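PDB 3QI7: putative transcriptional regulator from Clostridium difficile, which is of unknown function but has a periplasmic-binding-protein-like fold, and so probably binds a small ligand such as a sugar between its two lobes. Local coordinates for residues G99-L104 and N126-F131. Sequence-based numbering, arbitrary orientation. Where two conformers were deposited one is given.
Sequences GLLPAL and NQLSQF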
loop_
_atom_site.group_PDB
_atom_site.type_symbol
_atom_site.label_atom_id
_atom_site.label_comp_id
_atom_site.label_asym_id
_atom_site.label_seq_id
_atom_site.Cartn_x
_atom_site.Cartn_y
_atom_site.Cartn_z
ATOM N N GLY A 99 -11.281 -5.097 12.976
ATOM C CA GLY A 99 -12.420 -4.808 13.813
ATOM C C GLY A 99 -13.721 -4.553 13.085
ATOM O O GLY A 99 -14.789 -4.646 13.702
ATOM N N LEU A 100 -13.658 -4.219 11.790
ATOM C CA LEU A 100 -14.854 -3.737 11.096
ATOM C C LEU A 100 -15.627 -4.860 10.396
ATOM O O LEU A 100 -16.743 -4.646 9.893
ATOM C CB LEU A 100 -14.489 -2.621 10.107
ATOM C CG LEU A 100 -13.808 -1.397 10.743
ATOM C CD1 LEU A 100 -13.231 -0.470 9.649
ATOM C CD2 LEU A 100 -14.769 -0.625 11.689
ATOM N N LEU A 101 -15.076 -6.064 10.396
ATOM C CA LEU A 101 -15.735 -7.169 9.694
ATOM C C LEU A 101 -17.204 -7.392 10.094
ATOM O O LEU A 101 -18.051 -7.584 9.208
ATOM C CB LEU A 101 -14.919 -8.466 9.820
ATOM C CG LEU A 101 -15.367 -9.672 8.989
ATOM C CD1 LEU A 101 -15.514 -9.331 7.510
ATOM C CD2 LEU A 101 -14.368 -10.814 9.176
ATOM N N PRO A 102 -17.536 -7.340 11.417
ATOM C CA PRO A 102 -18.959 -7.536 11.760
ATOM C C PRO A 102 -19.882 -6.554 11.060
ATOM O O PRO A 102 -21.018 -6.918 10.720
ATOM C CB PRO A 102 -19.005 -7.346 13.290
ATOM C CG PRO A 102 -17.604 -7.703 13.746
ATOM C CD PRO A 102 -16.716 -7.151 12.632
ATOM N N ALA A 103 -19.389 -5.343 10.809
ATOM C CA ALA A 103 -20.178 -4.338 10.117
ATOM C C ALA A 103 -20.588 -4.818 8.721
ATOM O O ALA A 103 -21.740 -4.637 8.302
ATOM C CB ALA A 103 -19.407 -3.003 10.019
ATOM N N LEU A 104 -19.636 -5.404 7.993
ATOM C CA LEU A 104 -19.910 -5.841 6.638
ATOM C C LEU A 104 -20.781 -7.104 6.610
ATOM O O LEU A 104 -21.552 -7.301 5.668
ATOM C CB LEU A 104 -18.610 -6.038 5.866
ATOM C CG LEU A 104 -17.798 -4.746 5.637
ATOM C CD1 LEU A 104 -16.510 -5.028 4.918
ATOM C CD2 LEU A 104 -18.573 -3.699 4.885
ATOM N N ASN A 126 -8.614 -15.229 6.237
ATOM C CA ASN A 126 -9.574 -16.294 5.976
ATOM C C ASN A 126 -11.009 -15.832 6.261
ATOM O O ASN A 126 -11.951 -16.153 5.530
ATOM C CB ASN A 126 -9.218 -17.529 6.806
ATOM C CG ASN A 126 -7.918 -18.157 6.354
ATOM O OD1 ASN A 126 -7.918 -19.081 5.541
ATOM N ND2 ASN A 126 -6.803 -17.615 6.818
ATOM N N GLN A 127 -11.170 -15.073 7.341
ATOM C CA GLN A 127 -12.473 -14.520 7.708
ATOM C C GLN A 127 -12.929 -13.506 6.667
ATOM O O GLN A 127 -14.084 -13.488 6.252
ATOM C CB GLN A 127 -12.373 -13.851 9.069
ATOM C CG GLN A 127 -12.093 -14.807 10.202
ATOM C CD GLN A 127 -13.343 -15.487 10.624
ATOM O OE1 GLN A 127 -14.268 -14.839 11.130
ATOM N NE2 GLN A 127 -13.412 -16.793 10.400
ATOM N N LEU A 128 -12.005 -12.653 6.237
ATOM C CA LEU A 128 -12.295 -11.725 5.152
ATOM C C LEU A 128 -12.804 -12.454 3.893
ATOM O O LEU A 128 -13.773 -12.027 3.254
ATOM C CB LEU A 128 -11.044 -10.914 4.812
ATOM C CG LEU A 128 -10.628 -9.779 5.754
ATOM C CD1 LEU A 128 -9.321 -9.123 5.269
ATOM C CD2 LEU A 128 -11.701 -8.692 5.873
ATOM N N SER A 129 -12.161 -13.558 3.538
ATOM C CA SER A 129 -12.544 -14.292 2.329
ATOM C C SER A 129 -13.963 -14.849 2.447
ATOM O O SER A 129 -14.741 -14.812 1.472
ATOM C CB SER A 129 -11.556 -15.427 2.046
ATOM O OG SER A 129 -12.018 -16.262 0.990
ATOM N N GLN A 130 -14.293 -15.372 3.632
ATOM C CA GLN A 130 -15.607 -15.973 3.887
ATOM C C GLN A 130 -16.711 -14.914 3.817
ATOM O O GLN A 130 -17.758 -15.154 3.245
ATOM C CB GLN A 130 -15.623 -16.671 5.264
ATOM C CG GLN A 130 -16.810 -17.633 5.496
ATOM C CD GLN A 130 -16.816 -18.277 6.889
ATOM O OE1 GLN A 130 -15.812 -18.288 7.598
ATOM N NE2 GLN A 130 -17.958 -18.814 7.273
ATOM N N PHE A 131 -16.458 -13.733 4.391
ATOM C CA PHE A 131 -17.572 -12.781 4.672
ATOM C C PHE A 131 -17.607 -11.502 3.836
ATOM O O PHE A 131 -18.592 -10.769 3.905
ATOM C CB PHE A 131 -17.584 -12.407 6.167
ATOM C CG PHE A 131 -17.829 -13.575 7.079
ATOM C CD1 PHE A 131 -19.017 -14.272 7.022
ATOM C CD2 PHE A 131 -16.854 -13.980 7.990
ATOM C CE1 PHE A 131 -19.239 -15.366 7.863
ATOM C CE2 PHE A 131 -17.061 -15.066 8.829
ATOM C CZ PHE A 131 -18.256 -15.759 8.771
HETATM O O HOH W 1 -19.660 -8.474 3.442
#
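In an α/β lobe of the periplasmic-binding-protein-like fold, two neighbouring helices meet where Leu101, on helix 101-110, packs against Gln127, Leu128 and Phe131 of the short helix 125-131. These helices follow the parallel strands 88-94 and 115-118, and Leu101 reaches across from the first to the second and carries the contact almost alone. Its CG stands anti to the backbone N (chi1 -172°), which carries the forked end out to the partner helix, where each methyl finds its own site. CD2 lies 3.6 Å from Gln127 CB, so it is the aliphatic base of that glutamine that is used. The chain of Gln127 then bends at chi2 (-80°) and brings OE1 to the edge of the Phe131 ring, in its plane; a long side chain with a polar end suits this border of the contact. The other methyl, CD1, rests 3.9 Å from Phe131 CB and 4.2 Å from Leu128 CD2. Leu128, a buried leucine, thus supplies an apolar floor, while Phe131 crosses Leu101 at about a right angle. Leu100, in the turn leading into helix 101-110, and Ala103, on that helix, pack instead on helix 72-80, and Gly99, in the same turn, whose phi of 132° suits a residue without CB, gives its N to Asp123. The leucine packing is supplemented by one water, which donates a weak hydrogen bond to Leu104 O at 3.1 Å and a shorter one to Phe131 O at 2.6 Å.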